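Local coordinates for alpha-fucosidase (Bifidobacterium bifidum, PDB 2EAB), which probably hydrolyses alpha-1,2-linked L-fucose from glycans, this chain being the catalytic portion of a longer, calcium-binding glycoside hydrolase of family 95, at residues 94-105 against 457-465; 566-577 against 649-657. All coordinates share one frame; numbering follows the deposited sequence.

Contact 1: residues 94-105 against 457-465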
loop_
_atom_site.group_PDB
_atom_site.type_symbol
_atom_site.label_atom_id
_atom_site.label_comp_id
_atom_site.label_asym_id
_atom_site.label_seq_id
_atom_site.Cartn_x
_atom_site.Cartn_y
_atom_site.Cartn_z
ATOM N N ASN A 94 24.853 -5.573 0.146
ATOM C CA ASN A 94 25.764 -4.689 0.864
ATOM C C ASN A 94 27.168 -4.687 0.292
ATOM O O ASN A 94 27.721 -5.739 -0.008
ATOM C CB ASN A 94 25.792 -5.050 2.340
ATOM C CG ASN A 94 24.446 -4.855 2.989
ATOM O OD1 ASN A 94 23.938 -3.735 3.063
ATOM N ND2 ASN A 94 23.849 -5.945 3.444
ATOM N N ASN A 95 27.728 -3.494 0.125
ATOM C CA ASN A 95 29.067 -3.342 -0.417
ATOM C C ASN A 95 30.003 -2.750 0.632
ATOM O O ASN A 95 29.961 -1.550 0.918
ATOM C CB ASN A 95 29.039 -2.483 -1.680
ATOM C CG ASN A 95 30.360 -2.508 -2.424
ATOM O OD1 ASN A 95 31.428 -2.499 -1.809
ATOM N ND2 ASN A 95 30.298 -2.520 -3.750
ATOM N N GLU A 96 30.846 -3.605 1.202
ATOM C CA GLU A 96 31.768 -3.183 2.251
ATOM C C GLU A 96 32.780 -2.146 1.784
ATOM O O GLU A 96 33.179 -1.282 2.561
ATOM C CB GLU A 96 32.474 -4.396 2.851
ATOM C CG GLU A 96 31.504 -5.390 3.480
ATOM C CD GLU A 96 32.161 -6.342 4.453
ATOM O OE1 GLU A 96 33.332 -6.726 4.235
ATOM O OE2 GLU A 96 31.487 -6.714 5.438
ATOM N N THR A 97 33.194 -2.231 0.522
ATOM C CA THR A 97 34.158 -1.277 -0.020
ATOM C C THR A 97 33.560 0.132 -0.104
ATOM O O THR A 97 34.265 1.131 0.068
ATOM C CB THR A 97 34.686 -1.740 -1.392
ATOM O OG1 THR A 97 35.237 -3.054 -1.266
ATOM C CG2 THR A 97 35.769 -0.803 -1.908
ATOM N N LYS A 98 32.258 0.202 -0.359
ATOM C CA LYS A 98 31.550 1.475 -0.416
ATOM C C LYS A 98 31.287 2.033 0.986
ATOM O O LYS A 98 31.564 3.201 1.258
ATOM C CB LYS A 98 30.232 1.318 -1.181
ATOM C CG LYS A 98 30.377 0.880 -2.642
ATOM C CD LYS A 98 30.973 1.970 -3.518
ATOM C CE LYS A 98 31.160 1.487 -4.943
ATOM N NZ LYS A 98 31.673 2.585 -5.803
ATOM N N GLY A 99 30.756 1.195 1.875
ATOM C CA GLY A 99 30.341 1.654 3.198
ATOM C C GLY A 99 31.477 1.928 4.166
ATOM O O GLY A 99 31.412 2.880 4.950
ATOM N N GLN A 100 32.502 1.075 4.134
ATOM C CA GLN A 100 33.674 1.216 5.008
ATOM C C GLN A 100 33.288 1.315 6.490
ATOM O O GLN A 100 33.834 2.142 7.235
ATOM C CB GLN A 100 34.525 2.423 4.584
ATOM C CG GLN A 100 35.123 2.327 3.187
ATOM C CD GLN A 100 36.296 1.370 3.112
ATOM O OE1 GLN A 100 37.011 1.162 4.096
ATOM N NE2 GLN A 100 36.504 0.784 1.941
ATOM N N ASN A 101 32.341 0.470 6.901
ATOM C CA ASN A 101 31.850 0.439 8.282
ATOM C C ASN A 101 31.472 1.823 8.816
ATOM O O ASN A 101 31.782 2.181 9.958
ATOM C CB ASN A 101 32.854 -0.276 9.200
ATOM C CG ASN A 101 32.974 -1.762 8.886
ATOM O OD1 ASN A 101 34.068 -2.329 8.936
ATOM N ND2 ASN A 101 31.850 -2.397 8.549
ATOM N N GLY A 102 30.806 2.601 7.967
ATOM C CA GLY A 102 30.333 3.927 8.335
ATOM C C GLY A 102 31.262 5.083 8.025
ATOM O O GLY A 102 30.850 6.234 8.136
ATOM N N ALA A 103 32.503 4.788 7.637
ATOM C CA ALA A 103 33.504 5.842 7.440
ATOM C C ALA A 103 33.182 6.769 6.269
ATOM O O ALA A 103 33.473 7.964 6.321
ATOM C CB ALA A 103 34.899 5.250 7.290
ATOM N N THR A 104 32.583 6.222 5.216
ATOM C CA THR A 104 32.235 7.017 4.039
ATOM C C THR A 104 31.195 8.071 4.398
ATOM O O THR A 104 31.380 9.262 4.122
ATOM C CB THR A 104 31.755 6.111 2.892
ATOM O OG1 THR A 104 32.783 5.156 2.611
ATOM C CG2 THR A 104 31.454 6.922 1.633
ATOM N N LEU A 105 30.120 7.619 5.039
ATOM C CA LEU A 105 29.063 8.494 5.517
ATOM C C LEU A 105 29.597 9.525 6.517
ATOM O O LEU A 105 29.281 10.710 6.424
ATOM C CB LEU A 105 27.951 7.648 6.148
ATOM C CG LEU A 105 26.752 8.376 6.755
ATOM C CD1 LEU A 105 26.062 9.262 5.729
ATOM C CD2 LEU A 105 25.777 7.361 7.327
ATOM N N VAL A 457 22.951 -5.721 9.113
ATOM C CA VAL A 457 24.143 -5.845 8.277
ATOM C C VAL A 457 24.383 -4.526 7.540
ATOM O O VAL A 457 25.488 -3.996 7.550
ATOM C CB VAL A 457 24.031 -7.013 7.264
ATOM C CG1 VAL A 457 25.309 -7.155 6.453
ATOM C CG2 VAL A 457 23.722 -8.323 7.977
ATOM N N THR A 458 23.335 -3.985 6.927
ATOM C CA THR A 458 23.423 -2.713 6.221
ATOM C C THR A 458 23.827 -1.578 7.162
ATOM O O THR A 458 24.662 -0.741 6.813
ATOM C CB THR A 458 22.088 -2.403 5.534
ATOM O OG1 THR A 458 21.759 -3.495 4.668
ATOM C CG2 THR A 458 22.168 -1.138 4.709
ATOM N N ALA A 459 23.231 -1.543 8.353
ATOM C CA ALA A 459 23.557 -0.528 9.355
ATOM C C ALA A 459 25.030 -0.574 9.748
ATOM O O ALA A 459 25.668 0.467 9.912
ATOM C CB ALA A 459 22.673 -0.675 10.579
ATOM N N LYS A 460 25.576 -1.777 9.872
ATOM C CA LYS A 460 26.989 -1.928 10.187
ATOM C C LYS A 460 27.875 -1.413 9.044
ATOM O O LYS A 460 28.799 -0.632 9.268
ATOM C CB LYS A 460 27.313 -3.389 10.511
ATOM C CG LYS A 460 28.791 -3.623 10.793
ATOM C CD LYS A 460 29.102 -5.053 11.186
ATOM C CE LYS A 460 29.202 -5.963 9.982
ATOM N NZ LYS A 460 30.294 -5.567 9.037
ATOM N N VAL A 461 27.577 -1.851 7.826
ATOM C CA VAL A 461 28.402 -1.518 6.666
ATOM C C VAL A 461 28.394 -0.029 6.338
ATOM O O VAL A 461 29.453 0.563 6.106
ATOM C CB VAL A 461 27.981 -2.349 5.431
ATOM C CG1 VAL A 461 28.666 -1.847 4.158
ATOM C CG2 VAL A 461 28.285 -3.821 5.670
ATOM N N TYR A 462 27.211 0.579 6.353
ATOM C CA TYR A 462 27.079 1.954 5.884
ATOM C C TYR A 462 27.069 3.002 6.985
ATOM O O TYR A 462 27.354 4.166 6.716
ATOM C CB TYR A 462 25.855 2.103 4.977
ATOM C CG TYR A 462 25.998 1.330 3.685
ATOM C CD1 TYR A 462 26.654 1.885 2.579
ATOM C CD2 TYR A 462 25.504 0.031 3.577
ATOM C CE1 TYR A 462 26.795 1.165 1.392
ATOM C CE2 TYR A 462 25.640 -0.694 2.401
ATOM C CZ TYR A 462 26.286 -0.120 1.316
ATOM O OH TYR A 462 26.405 -0.856 0.160
ATOM N N ALA A 463 26.741 2.605 8.214
ATOM C CA ALA A 463 26.661 3.564 9.319
ATOM C C ALA A 463 27.509 3.207 10.540
ATOM O O ALA A 463 27.544 3.965 11.509
ATOM C CB ALA A 463 25.202 3.802 9.720
ATOM N N GLY A 464 28.186 2.065 10.504
ATOM C CA GLY A 464 29.053 1.661 11.607
ATOM C C GLY A 464 28.304 1.218 12.849
ATOM O O GLY A 464 28.864 1.229 13.949
ATOM N N ALA A 465 27.044 0.826 12.672
ATOM C CA ALA A 465 26.210 0.378 13.781
ATOM C C ALA A 465 26.196 -1.145 13.802
ATOM O O ALA A 465 25.424 -1.776 13.073
ATOM C CB ALA A 465 24.798 0.935 13.647
HETATM O O HOH W 1 21.252 -6.870 4.293
HETATM O O HOH W 2 29.494 4.812 5.082
HETATM O O HOH W 3 28.527 6.624 9.563
#

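Contact 2: residues 566-577 against 649-657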
loop_
_atom_site.group_PDB
_atom_site.type_symbol
_atom_site.label_atom_id
_atom_site.label_comp_id
_atom_site.label_asym_id
_atom_site.label_seq_id
_atom_site.Cartn_x
_atom_site.Cartn_y
_atom_site.Cartn_z
ATOM N N PRO A 566 14.261 13.600 -3.000
ATOM C CA PRO A 566 13.825 13.071 -4.296
ATOM C C PRO A 566 12.810 13.999 -4.982
ATOM O O PRO A 566 11.905 14.493 -4.311
ATOM C CB PRO A 566 13.181 11.728 -3.921
ATOM C CG PRO A 566 13.864 11.335 -2.652
ATOM C CD PRO A 566 14.006 12.638 -1.910
ATOM N N GLU A 567 12.948 14.284 -6.281
ATOM C CA GLU A 567 14.068 13.919 -7.152
ATOM C C GLU A 567 14.573 15.197 -7.825
ATOM O O GLU A 567 14.664 15.271 -9.059
ATOM C CB GLU A 567 13.607 12.954 -8.249
ATOM C CG GLU A 567 13.364 11.521 -7.832
ATOM C CD GLU A 567 13.046 10.616 -9.021
ATOM O OE1 GLU A 567 12.434 9.546 -8.805
ATOM O OE2 GLU A 567 13.394 10.975 -10.174
ATOM N N GLN A 568 14.872 16.215 -7.024
ATOM C CA GLN A 568 15.405 17.467 -7.559
ATOM C C GLN A 568 16.431 18.062 -6.606
ATOM O O GLN A 568 16.601 17.571 -5.491
ATOM C CB GLN A 568 14.281 18.468 -7.872
ATOM C CG GLN A 568 13.556 18.990 -6.642
ATOM C CD GLN A 568 12.624 20.157 -6.932
ATOM O OE1 GLN A 568 12.534 20.649 -8.058
ATOM N NE2 GLN A 568 11.921 20.608 -5.900
ATOM N N GLY A 569 17.112 19.112 -7.056
ATOM C CA GLY A 569 18.132 19.773 -6.260
ATOM C C GLY A 569 19.439 19.001 -6.221
ATOM O O GLY A 569 19.617 18.023 -6.960
ATOM N N PRO A 570 20.377 19.443 -5.367
ATOM C CA PRO A 570 21.679 18.787 -5.235
ATOM C C PRO A 570 21.579 17.395 -4.625
ATOM O O PRO A 570 20.692 17.128 -3.806
ATOM C CB PRO A 570 22.445 19.702 -4.272
ATOM C CG PRO A 570 21.701 20.985 -4.255
ATOM C CD PRO A 570 20.273 20.625 -4.495
ATOM N N LEU A 571 22.518 16.534 -5.005
ATOM C CA LEU A 571 22.553 15.146 -4.558
ATOM C C LEU A 571 22.744 14.980 -3.048
ATOM O O LEU A 571 22.175 14.070 -2.440
ATOM C CB LEU A 571 23.678 14.419 -5.294
ATOM C CG LEU A 571 23.421 13.088 -6.001
ATOM C CD1 LEU A 571 22.090 13.089 -6.746
ATOM C CD2 LEU A 571 24.562 12.812 -6.961
ATOM N N GLY A 572 23.550 15.850 -2.448
ATOM C CA GLY A 572 23.913 15.708 -1.047
ATOM C C GLY A 572 24.001 17.042 -0.346
ATOM O O GLY A 572 24.975 17.775 -0.508
ATOM N N THR A 573 22.963 17.363 0.418
ATOM C CA THR A 573 22.935 18.573 1.235
ATOM C C THR A 573 23.004 18.198 2.715
ATOM O O THR A 573 22.978 17.013 3.070
ATOM C CB THR A 573 21.675 19.426 0.963
ATOM O OG1 THR A 573 20.505 18.707 1.374
ATOM C CG2 THR A 573 21.555 19.763 -0.514
ATOM N N ASP A 574 23.099 19.212 3.573
ATOM C CA ASP A 574 23.177 18.991 5.009
ATOM C C ASP A 574 21.767 18.800 5.563
ATOM O O ASP A 574 21.127 19.737 6.051
ATOM C CB ASP A 574 23.907 20.156 5.680
ATOM C CG ASP A 574 24.349 19.840 7.094
ATOM O OD1 ASP A 574 23.871 18.847 7.688
ATOM O OD2 ASP A 574 25.197 20.595 7.615
ATOM N N GLY A 575 21.286 17.565 5.462
ATOM C CA GLY A 575 19.904 17.250 5.775
ATOM C C GLY A 575 18.957 17.888 4.782
ATOM O O GLY A 575 19.377 18.539 3.821
ATOM N N ASN A 576 17.667 17.696 5.021
ATOM C CA ASN A 576 16.611 18.352 4.258
ATOM C C ASN A 576 15.281 18.139 4.968
ATOM O O ASN A 576 15.189 17.364 5.918
ATOM C CB ASN A 576 16.575 17.905 2.780
ATOM C CG ASN A 576 16.372 16.406 2.606
ATOM O OD1 ASN A 576 15.732 15.738 3.427
ATOM N ND2 ASN A 576 16.906 15.872 1.512
ATOM N N THR A 577 14.255 18.829 4.497
ATOM C CA THR A 577 12.951 18.792 5.143
ATOM C C THR A 577 12.315 17.405 5.051
ATOM O O THR A 577 11.675 16.952 6.005
ATOM C CB THR A 577 12.049 19.857 4.537
ATOM O OG1 THR A 577 12.705 21.120 4.690
ATOM C CG2 THR A 577 10.679 19.898 5.216
ATOM N N GLN A 649 6.508 29.711 1.422
ATOM C CA GLN A 649 6.502 28.279 1.131
ATOM C C GLN A 649 7.149 27.477 2.259
ATOM O O GLN A 649 7.952 28.007 3.020
ATOM C CB GLN A 649 7.255 28.029 -0.186
ATOM C CG GLN A 649 8.802 27.889 -0.079
ATOM C CD GLN A 649 9.568 29.195 0.166
ATOM O OE1 GLN A 649 8.991 30.243 0.471
ATOM N NE2 GLN A 649 10.885 29.122 0.029
ATOM N N ILE A 650 6.809 26.191 2.355
ATOM C CA ILE A 650 7.588 25.268 3.179
ATOM C C ILE A 650 8.928 25.050 2.477
ATOM O O ILE A 650 8.957 24.604 1.327
ATOM C CB ILE A 650 6.879 23.898 3.338
ATOM C CG1 ILE A 650 5.483 24.051 3.962
ATOM C CG2 ILE A 650 7.754 22.921 4.127
ATOM C CD1 ILE A 650 5.461 24.437 5.436
ATOM N N LYS A 651 10.029 25.374 3.148
ATOM C CA LYS A 651 11.348 25.150 2.552
ATOM C C LYS A 651 11.590 23.662 2.326
ATOM O O LYS A 651 11.243 22.832 3.173
ATOM C CB LYS A 651 12.458 25.701 3.440
ATOM C CG LYS A 651 12.499 27.212 3.548
ATOM C CD LYS A 651 13.699 27.666 4.356
ATOM C CE LYS A 651 13.620 29.155 4.653
ATOM N NZ LYS A 651 14.838 29.649 5.340
ATOM N N GLU A 652 12.193 23.334 1.187
ATOM C CA GLU A 652 12.579 21.961 0.881
ATOM C C GLU A 652 14.010 21.684 1.368
ATOM O O GLU A 652 14.325 20.554 1.765
ATOM C CB GLU A 652 12.393 21.678 -0.617
ATOM C CG GLU A 652 12.746 20.247 -1.031
ATOM C CD GLU A 652 12.149 19.804 -2.361
ATOM O OE1 GLU A 652 11.499 20.614 -3.059
ATOM O OE2 GLU A 652 12.348 18.622 -2.716
ATOM N N TRP A 653 14.848 22.723 1.362
ATOM C CA TRP A 653 16.212 22.658 1.888
ATOM C C TRP A 653 16.430 23.780 2.884
ATOM O O TRP A 653 15.843 24.855 2.751
ATOM C CB TRP A 653 17.243 22.787 0.767
ATOM C CG TRP A 653 17.121 21.725 -0.268
ATOM C CD1 TRP A 653 17.693 20.480 -0.246
ATOM C CD2 TRP A 653 16.364 21.799 -1.476
ATOM N NE1 TRP A 653 17.337 19.779 -1.374
ATOM C CE2 TRP A 653 16.526 20.567 -2.149
ATOM C CE3 TRP A 653 15.570 22.795 -2.066
ATOM C CZ2 TRP A 653 15.915 20.302 -3.376
ATOM C CZ3 TRP A 653 14.969 22.531 -3.283
ATOM C CH2 TRP A 653 15.145 21.295 -3.926
ATOM N N TYR A 654 17.293 23.550 3.862
ATOM C CA TYR A 654 17.521 24.555 4.904
ATOM C C TYR A 654 18.337 25.757 4.444
ATOM O O TYR A 654 18.339 26.790 5.117
ATOM C CB TYR A 654 18.054 23.909 6.199
ATOM C CG TYR A 654 17.046 22.925 6.726
ATOM C CD1 TYR A 654 15.780 23.363 7.119
ATOM C CD2 TYR A 654 17.312 21.557 6.760
ATOM C CE1 TYR A 654 14.814 22.469 7.558
ATOM C CE2 TYR A 654 16.347 20.653 7.199
ATOM C CZ TYR A 654 15.103 21.116 7.593
ATOM O OH TYR A 654 14.153 20.215 8.012
ATOM N N PHE A 655 19.001 25.641 3.295
ATOM C CA PHE A 655 19.670 26.803 2.696
ATOM C C PHE A 655 18.762 27.655 1.794
ATOM O O PHE A 655 19.203 28.663 1.232
ATOM C CB PHE A 655 20.994 26.430 1.990
ATOM C CG PHE A 655 20.878 25.370 0.907
ATOM C CD1 PHE A 655 19.832 25.359 -0.013
ATOM C CD2 PHE A 655 21.879 24.411 0.779
ATOM C CE1 PHE A 655 19.765 24.387 -1.013
ATOM C CE2 PHE A 655 21.821 23.439 -0.213
ATOM C CZ PHE A 655 20.762 23.426 -1.110
ATOM N N GLU A 656 17.500 27.253 1.666
ATOM C CA GLU A 656 16.542 27.921 0.791
ATOM C C GLU A 656 16.113 29.286 1.333
ATOM O O GLU A 656 16.003 29.477 2.543
ATOM C CB GLU A 656 15.328 27.007 0.619
ATOM C CG GLU A 656 14.244 27.474 -0.335
ATOM C CD GLU A 656 13.171 26.417 -0.530
ATOM O OE1 GLU A 656 12.004 26.785 -0.776
ATOM O OE2 GLU A 656 13.492 25.210 -0.427
ATOM N N GLY A 657 15.889 30.233 0.424
ATOM C CA GLY A 657 15.312 31.533 0.774
ATOM C C GLY A 657 13.931 31.611 0.156
ATOM O O GLY A 657 12.965 31.057 0.694
HETATM O O HOH W 4 10.519 16.865 -3.795
HETATM O O HOH W 5 18.016 17.415 -3.116
HETATM O O HOH W 6 18.752 17.355 -0.153
HETATM O O HOH W 7 18.774 21.206 3.362
#

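Contact 1: residues 94-105 against 457-465
Y462 and N94 meet at the rim of the tyrosine ring, and with V461 they are the three residues with the most surface buried here. The amide oxygen OD1 of N94 lies in the ring plane, 3.5 Å from CE2 of Y462. The same oxygen takes a hydrogen bond from the T458 hydroxyl, OG1 to OD1 2.7 Å, in the carbonyl plane and on a lone pair. The first torsion of N94 (chi1 -63°) puts CG beside the backbone N, which brings OD1 between T458 OG1 and the ring edge. At the far end of the ring, OH of Y462 accepts from the backbone N of N95 at 3.0 Å and also bonds to T125 O. CG1 of V461 lies 3.6 Å above one ring face, offset toward the rim, and 3.5 Å from N95 O; the V461 carbonyl O accepts from G102 N at 3.1 Å. G99 and G102 let the backbones close up here; CA of G102 comes within 3.4 Å of Y462 O in a CA-H...O contact. The whole joins the end of helix 452-463 to the short helix 96-99 and the start of helix 103-113, while A463 and A459 turn to F541 of helix 525-546.

Contact 2: residues 566-577 against 649-657
T577 grips two successive carbonyls of the 649-657 loop. Its hydroxyl OG1 donates to K651 O at 2.7 Å, from above the carbonyl plane, and its backbone N reaches E652 O at 3.2 Å along a nearly straight N-H...O line (171°). Having OG1 anti to its own carbonyl carbon (chi1 -57°) places the hydroxyl beside the backbone N, and the two donors face neighbouring carbonyls.

The E652 carboxylate is held on both oxygens. OE1 receives NE2 of Q568 at 2.9 Å from above the carboxylate plane, and it forms a salt bridge with R710; OE2 bonds to S565 OG and to water 4, which also donates to P566 O. This setting probably stabilises the charged form of E652.

W653 lies with its indole edge toward Q568 O, 3.5 Å from CZ2; P570 CD lies over one face, offset toward the rim, and E652 CG over the other. NE1 donates to water 5 and, weakly, to water 6; water 5 donates to the carbonyls of Q568 and P570. Water 6 links it to OG1 of T573, whose own proton goes to G575 O, and to ND2 of N576, whose OD1 caps the backbone at E579. Water 7 accepts from Y654 N and donates to G575 O. Beyond the indole, CG2 of T573 packs 3.7 Å from CE2 of F655.

The contact lays the loop between helices 632-639 and 697-711 against strand 572-574, at the edge of a three-stranded antiparallel sheet, and against the start of helix 577-596.

Both segments of contact 1 precede those of contact 2 in the sequence, and the two contacts do not touch: their centres are about 25 Å apart and their nearest atoms about 9 Å. Contact 1 spans the two family regions, bringing part of the family 65-type N-terminal range onto the family 95 catalytic range, whereas both halves of contact 2 belong to the catalytic range. Helix 525-546, which packs on the 457-465 side of contact 1, leads directly into strand 548-549, the first strand of the small antiparallel sheet whose far edge, strand 572-574, enters contact 2. One contact thus ties regions distant in sequence, the other fastens a loop within the catalytic region, and both lie away from the calcium sites.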